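PDB 4LYP: Exo-beta-1,4-mannosidase from Rhizomucor miehei, which hydrolyses terminal beta-D-mannose residues from the non-reducing ends of beta-mannosides and also shows transglycosylation activity. Local coordinates for residues 103-117 with 161-174. Numbering follows the deposited sequence.
Sequences EGPDDQPYRMRPSMM and QYVAWITGNQTIPY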
loop_
_atom_site.group_PDB
_atom_site.type_symbol
_atom_site.label_atom_id
_atom_site.label_comp_id
_atom_site.label_asym_id
_atom_site.label_seq_id
_atom_site.Cartn_x
_atom_site.Cartn_y
_atom_site.Cartn_z
ATOM N N GLU A 103 -12.160 7.154 -5.659
ATOM C CA GLU A 103 -13.133 8.196 -5.862
ATOM C C GLU A 103 -13.278 8.511 -7.334
ATOM O O GLU A 103 -12.287 8.586 -8.088
ATOM C CB GLU A 103 -12.767 9.450 -5.051
ATOM C CG GLU A 103 -12.887 9.236 -3.545
ATOM C CD GLU A 103 -11.674 8.510 -2.929
ATOM O OE1 GLU A 103 -10.530 8.777 -3.230
ATOM O OE2 GLU A 103 -11.972 7.685 -2.000
ATOM N N GLY A 104 -14.530 8.768 -7.762
ATOM C CA GLY A 104 -14.809 9.313 -9.095
ATOM C C GLY A 104 -14.699 10.839 -9.090
ATOM O O GLY A 104 -14.113 11.419 -8.153
ATOM N N PRO A 105 -15.234 11.530 -10.082
ATOM C CA PRO A 105 -16.018 10.946 -11.214
ATOM C C PRO A 105 -15.164 10.092 -12.165
ATOM O O PRO A 105 -13.917 10.210 -12.195
ATOM C CB PRO A 105 -16.573 12.190 -11.908
ATOM C CG PRO A 105 -15.670 13.265 -11.585
ATOM C CD PRO A 105 -15.134 13.026 -10.188
ATOM N N ASP A 106 -15.838 9.283 -12.972
ATOM C CA ASP A 106 -15.180 8.267 -13.778
ATOM C C ASP A 106 -14.736 8.762 -15.147
ATOM O O ASP A 106 -14.369 7.965 -16.014
ATOM C CB ASP A 106 -16.132 7.055 -13.955
ATOM C CG ASP A 106 -16.339 6.285 -12.604
ATOM O OD1 ASP A 106 -15.279 6.056 -11.956
ATOM O OD2 ASP A 106 -17.452 5.944 -12.270
ATOM N N ASP A 107 -14.700 10.095 -15.353
ATOM C CA ASP A 107 -14.176 10.702 -16.562
ATOM C C ASP A 107 -12.808 11.326 -16.309
ATOM O O ASP A 107 -12.372 12.205 -17.111
ATOM C CB ASP A 107 -15.178 11.759 -17.106
ATOM C CG ASP A 107 -15.326 12.929 -16.197
ATOM O OD1 ASP A 107 -14.919 12.922 -15.014
ATOM O OD2 ASP A 107 -15.967 13.949 -16.622
ATOM N N GLN A 108 -12.117 10.964 -15.238
ATOM C CA GLN A 108 -10.841 11.604 -14.894
ATOM C C GLN A 108 -9.667 10.731 -15.354
ATOM O O GLN A 108 -9.672 9.520 -15.225
ATOM C CB GLN A 108 -10.722 11.833 -13.409
ATOM C CG GLN A 108 -11.824 12.827 -12.891
ATOM C CD GLN A 108 -11.626 14.195 -13.513
ATOM O OE1 GLN A 108 -10.566 14.814 -13.330
ATOM N NE2 GLN A 108 -12.629 14.660 -14.246
ATOM N N PRO A 109 -8.617 11.363 -15.872
ATOM C CA PRO A 109 -7.377 10.631 -16.209
ATOM C C PRO A 109 -6.654 10.238 -14.954
ATOM O O PRO A 109 -6.873 10.757 -13.845
ATOM C CB PRO A 109 -6.602 11.678 -17.016
ATOM C CG PRO A 109 -7.023 13.023 -16.383
ATOM C CD PRO A 109 -8.479 12.833 -16.061
ATOM N N TYR A 110 -5.709 9.313 -15.100
ATOM C CA TYR A 110 -4.700 8.975 -14.097
ATOM C C TYR A 110 -5.264 8.216 -12.904
ATOM O O TYR A 110 -4.566 8.140 -11.865
ATOM C CB TYR A 110 -3.891 10.200 -13.612
ATOM C CG TYR A 110 -3.439 11.106 -14.733
ATOM C CD1 TYR A 110 -2.700 10.627 -15.815
ATOM C CD2 TYR A 110 -3.869 12.418 -14.742
ATOM C CE1 TYR A 110 -2.365 11.468 -16.891
ATOM C CE2 TYR A 110 -3.535 13.305 -15.783
ATOM C CZ TYR A 110 -2.833 12.823 -16.841
ATOM O OH TYR A 110 -2.521 13.639 -17.906
ATOM N N ARG A 111 -6.460 7.613 -12.970
ATOM C CA ARG A 111 -7.015 6.977 -11.799
ATOM C C ARG A 111 -7.749 5.685 -12.127
ATOM O O ARG A 111 -8.224 5.402 -13.253
ATOM C CB ARG A 111 -7.961 7.880 -10.968
ATOM C CG ARG A 111 -9.251 8.318 -11.724
ATOM C CD ARG A 111 -10.183 9.106 -10.841
ATOM N NE ARG A 111 -9.628 10.396 -10.524
ATOM C CZ ARG A 111 -10.320 11.372 -9.887
ATOM N NH1 ARG A 111 -9.793 12.561 -9.771
ATOM N NH2 ARG A 111 -11.499 11.053 -9.355
ATOM N N MET A 112 -7.935 4.867 -11.093
ATOM C CA MET A 112 -8.659 3.619 -11.178
ATOM C C MET A 112 -10.059 3.844 -11.673
ATOM O O MET A 112 -10.772 4.733 -11.200
ATOM C CB MET A 112 -8.760 3.052 -9.766
ATOM C CG MET A 112 -7.365 2.649 -9.191
ATOM S SD MET A 112 -7.244 2.689 -7.361
ATOM C CE MET A 112 -8.302 1.340 -6.840
ATOM N N ARG A 113 -10.492 3.012 -12.607
ATOM C CA ARG A 113 -11.819 3.110 -13.183
ATOM C C ARG A 113 -12.367 1.683 -13.374
ATOM O O ARG A 113 -11.635 0.809 -13.856
ATOM C CB ARG A 113 -11.774 3.825 -14.571
ATOM C CG ARG A 113 -13.155 4.181 -15.114
ATOM C CD ARG A 113 -13.120 4.727 -16.518
ATOM N NE ARG A 113 -12.425 5.994 -16.607
ATOM C CZ ARG A 113 -11.384 6.357 -17.346
ATOM N NH1 ARG A 113 -10.786 5.462 -18.107
ATOM N NH2 ARG A 113 -10.968 7.654 -17.341
ATOM N N PRO A 114 -13.642 1.433 -13.094
ATOM C CA PRO A 114 -14.556 2.383 -12.458
ATOM C C PRO A 114 -14.193 2.571 -10.956
ATOM O O PRO A 114 -13.648 1.633 -10.318
ATOM C CB PRO A 114 -15.950 1.702 -12.631
ATOM C CG PRO A 114 -15.616 0.211 -12.657
ATOM C CD PRO A 114 -14.250 0.092 -13.275
ATOM N N SER A 115 -14.509 3.746 -10.437
ATOM C CA SER A 115 -14.274 4.059 -9.048
ATOM C C SER A 115 -15.263 3.301 -8.117
ATOM O O SER A 115 -16.405 2.990 -8.485
ATOM C CB SER A 115 -14.401 5.550 -8.828
ATOM O OG SER A 115 -15.691 6.061 -9.180
ATOM N N MET A 116 -14.784 3.083 -6.899
ATOM C CA MET A 116 -15.658 2.518 -5.861
ATOM C C MET A 116 -16.788 3.495 -5.440
ATOM O O MET A 116 -17.896 3.095 -5.159
ATOM C CB MET A 116 -14.761 2.172 -4.668
ATOM C CG MET A 116 -15.397 1.461 -3.520
ATOM S SD MET A 116 -14.279 1.464 -2.127
ATOM C CE MET A 116 -15.017 0.146 -1.142
ATOM N N MET A 117 -16.385 4.779 -5.365
ATOM C CA MET A 117 -17.287 5.825 -4.839
ATOM C C MET A 117 -17.292 6.976 -5.870
ATOM O O MET A 117 -16.559 7.964 -5.769
ATOM C CB MET A 117 -16.846 6.290 -3.487
ATOM C CG MET A 117 -17.868 7.193 -2.830
ATOM S SD MET A 117 -17.538 7.693 -1.129
ATOM C CE MET A 117 -16.229 8.889 -1.328
ATOM N N GLN A 161 -9.344 14.805 -4.973
ATOM C CA GLN A 161 -10.721 14.654 -5.412
ATOM C C GLN A 161 -11.678 15.140 -4.318
ATOM O O GLN A 161 -12.665 15.790 -4.633
ATOM C CB GLN A 161 -11.014 13.218 -5.846
ATOM C CG GLN A 161 -12.449 13.053 -6.297
ATOM C CD GLN A 161 -12.769 13.949 -7.479
ATOM O OE1 GLN A 161 -12.087 13.898 -8.505
ATOM N NE2 GLN A 161 -13.821 14.787 -7.381
ATOM N N TYR A 162 -11.426 14.778 -3.056
ATOM C CA TYR A 162 -12.302 15.322 -1.993
ATOM C C TYR A 162 -12.276 16.842 -2.020
ATOM O O TYR A 162 -13.336 17.498 -1.861
ATOM C CB TYR A 162 -11.925 14.796 -0.617
ATOM C CG TYR A 162 -12.318 13.382 -0.305
ATOM C CD1 TYR A 162 -11.506 12.298 -0.615
ATOM C CD2 TYR A 162 -13.535 13.083 0.296
ATOM C CE1 TYR A 162 -11.840 11.010 -0.287
ATOM C CE2 TYR A 162 -13.876 11.796 0.649
ATOM C CZ TYR A 162 -13.019 10.747 0.393
ATOM O OH TYR A 162 -13.357 9.523 0.845
ATOM N N VAL A 163 -11.095 17.457 -2.184
ATOM C CA VAL A 163 -10.997 18.897 -2.287
ATOM C C VAL A 163 -11.809 19.407 -3.455
ATOM O O VAL A 163 -12.547 20.399 -3.330
ATOM C CB VAL A 163 -9.521 19.358 -2.331
ATOM C CG1 VAL A 163 -9.424 20.855 -2.669
ATOM C CG2 VAL A 163 -8.809 19.036 -1.011
ATOM N N ALA A 164 -11.718 18.752 -4.626
ATOM C CA ALA A 164 -12.524 19.163 -5.777
ATOM C C ALA A 164 -14.003 19.077 -5.460
ATOM O O ALA A 164 -14.804 19.948 -5.910
ATOM C CB ALA A 164 -12.179 18.260 -6.962
ATOM N N TRP A 165 -14.449 18.011 -4.812
ATOM C CA TRP A 165 -15.858 17.936 -4.412
ATOM C C TRP A 165 -16.271 19.076 -3.525
ATOM O O TRP A 165 -17.343 19.653 -3.742
ATOM C CB TRP A 165 -16.127 16.625 -3.761
ATOM C CG TRP A 165 -16.290 15.437 -4.696
ATOM C CD1 TRP A 165 -16.837 15.437 -5.933
ATOM C CD2 TRP A 165 -15.974 14.055 -4.393
ATOM N NE1 TRP A 165 -16.870 14.153 -6.462
ATOM C CE2 TRP A 165 -16.365 13.273 -5.533
ATOM C CE3 TRP A 165 -15.443 13.398 -3.277
ATOM C CZ2 TRP A 165 -16.253 11.891 -5.544
ATOM C CZ3 TRP A 165 -15.375 12.016 -3.307
ATOM C CH2 TRP A 165 -15.764 11.265 -4.444
ATOM N N ILE A 166 -15.458 19.455 -2.557
ATOM C CA ILE A 166 -15.858 20.511 -1.651
ATOM C C ILE A 166 -15.849 21.871 -2.302
ATOM O O ILE A 166 -16.768 22.672 -2.086
ATOM C CB ILE A 166 -14.923 20.489 -0.381
ATOM C CG1 ILE A 166 -15.057 19.162 0.386
ATOM C CG2 ILE A 166 -15.265 21.717 0.526
ATOM C CD1 ILE A 166 -16.482 18.778 0.735
ATOM N N THR A 167 -14.855 22.127 -3.153
ATOM C CA THR A 167 -14.724 23.471 -3.782
ATOM C C THR A 167 -15.629 23.618 -4.963
ATOM O O THR A 167 -15.865 24.711 -5.410
ATOM C CB THR A 167 -13.253 23.784 -4.135
ATOM O OG1 THR A 167 -12.842 22.843 -5.132
ATOM C CG2 THR A 167 -12.324 23.751 -2.988
ATOM N N GLY A 168 -16.159 22.478 -5.458
ATOM C CA GLY A 168 -16.998 22.462 -6.623
ATOM C C GLY A 168 -16.256 22.654 -7.912
ATOM O O GLY A 168 -16.890 22.939 -8.899
ATOM N N ASN A 169 -14.909 22.570 -7.911
ATOM C CA ASN A 169 -14.082 22.711 -9.117
ATOM C C ASN A 169 -13.410 21.384 -9.415
ATOM O O ASN A 169 -12.525 20.980 -8.699
ATOM C CB ASN A 169 -13.073 23.783 -8.816
ATOM N N GLN A 170 -13.854 20.703 -10.465
ATOM C CA GLN A 170 -13.327 19.436 -10.823
ATOM C C GLN A 170 -11.993 19.503 -11.595
ATOM O O GLN A 170 -11.426 18.419 -11.920
ATOM C CB GLN A 170 -14.411 18.665 -11.616
ATOM C CG GLN A 170 -14.032 17.182 -11.936
ATOM C CD GLN A 170 -13.681 16.381 -10.698
ATOM O OE1 GLN A 170 -14.545 16.240 -9.771
ATOM N NE2 GLN A 170 -12.475 15.811 -10.656
ATOM N N THR A 171 -11.466 20.700 -11.902
ATOM C CA THR A 171 -10.194 20.814 -12.616
ATOM C C THR A 171 -9.022 20.696 -11.651
ATOM O O THR A 171 -8.442 21.611 -11.157
ATOM C CB THR A 171 -10.132 22.119 -13.400
ATOM O OG1 THR A 171 -11.288 22.225 -14.240
ATOM C CG2 THR A 171 -8.895 22.178 -14.287
ATOM N N ILE A 172 -8.657 19.477 -11.402
ATOM C CA ILE A 172 -7.568 19.198 -10.426
ATOM C C ILE A 172 -6.241 19.436 -11.169
ATOM O O ILE A 172 -6.079 18.930 -12.280
ATOM C CB ILE A 172 -7.714 17.771 -9.946
ATOM C CG1 ILE A 172 -9.010 17.580 -9.164
ATOM C CG2 ILE A 172 -6.515 17.320 -9.115
ATOM C CD1 ILE A 172 -9.248 16.121 -8.783
ATOM N N PRO A 173 -5.262 20.087 -10.527
ATOM C CA PRO A 173 -3.978 20.344 -11.218
ATOM C C PRO A 173 -3.105 19.075 -11.103
ATOM O O PRO A 173 -2.116 19.022 -10.325
ATOM C CB PRO A 173 -3.425 21.514 -10.391
ATOM C CG PRO A 173 -3.958 21.286 -8.985
ATOM C CD PRO A 173 -5.385 20.833 -9.250
ATOM N N TYR A 174 -3.415 18.074 -11.930
ATOM C CA TYR A 174 -2.618 16.859 -11.916
ATOM C C TYR A 174 -1.182 17.225 -12.289
ATOM O O TYR A 174 -0.917 18.098 -13.133
ATOM C CB TYR A 174 -3.181 15.850 -12.962
ATOM C CG TYR A 174 -4.583 15.397 -12.670
ATOM C CD1 TYR A 174 -4.884 14.783 -11.412
ATOM C CD2 TYR A 174 -5.643 15.613 -13.555
ATOM C CE1 TYR A 174 -6.171 14.364 -11.127
ATOM C CE2 TYR A 174 -6.939 15.230 -13.306
ATOM C CZ TYR A 174 -7.191 14.595 -12.067
ATOM O OH TYR A 174 -8.452 14.170 -11.749
HETATM O O HOH W 1 -11.052 7.906 0.601
#
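R111 reaches across to Q161 and holds its side-chain oxygen with both terminal nitrogens. R111 NH1 lies 2.9 Å from Q161 OE1, in the amide plane and on a lone pair. R111 NH2 lies 3.0 Å from the same OE1 but above the amide plane. A third donor, Q170 NE2, takes the in-plane lone pair of Q161 OE1 that NH1 does not use. Q161 NE2 returns a nearly straight bond to Q170 OE1 (170°), so the two amides form a closed, almost flat pair. R111 NH2 also binds E103 O.

Q161 can be followed outward. Its CB sits 4.2 Å from R111 NH2. CG, anti to the backbone N (chi1 180°), packs on G104 O. The chain bends at chi2, and CD passes the same carbonyl. At the tip OE1 turns to the guanidinium, while NE2 lies near P105 CD and over one face of the W165 indole.

Y174 closes the other end. Its hydroxyl donates in plane to Q108 OE1 at 2.7 Å and receives a weak bond from R111 NH1. The edge of Y110 points at one face of the Y174 ring, in an offset edge-to-face pair with planes at 74°. P109 CG touches Y174 CE2.

Near W165, E103 CB and CG press on CH2, and M117 CE meets CZ3 at 3.8 Å. E103 OE1 is bound by G158 N, and a water joins OE2 to Y162 OH.

The contact packs the loop after strand 95-99 against helix 158-167 and the loop that follows it. Both segments belong to the connections between consecutive parallel strands of the TIM barrel, as in other family 5 glycoside hydrolases.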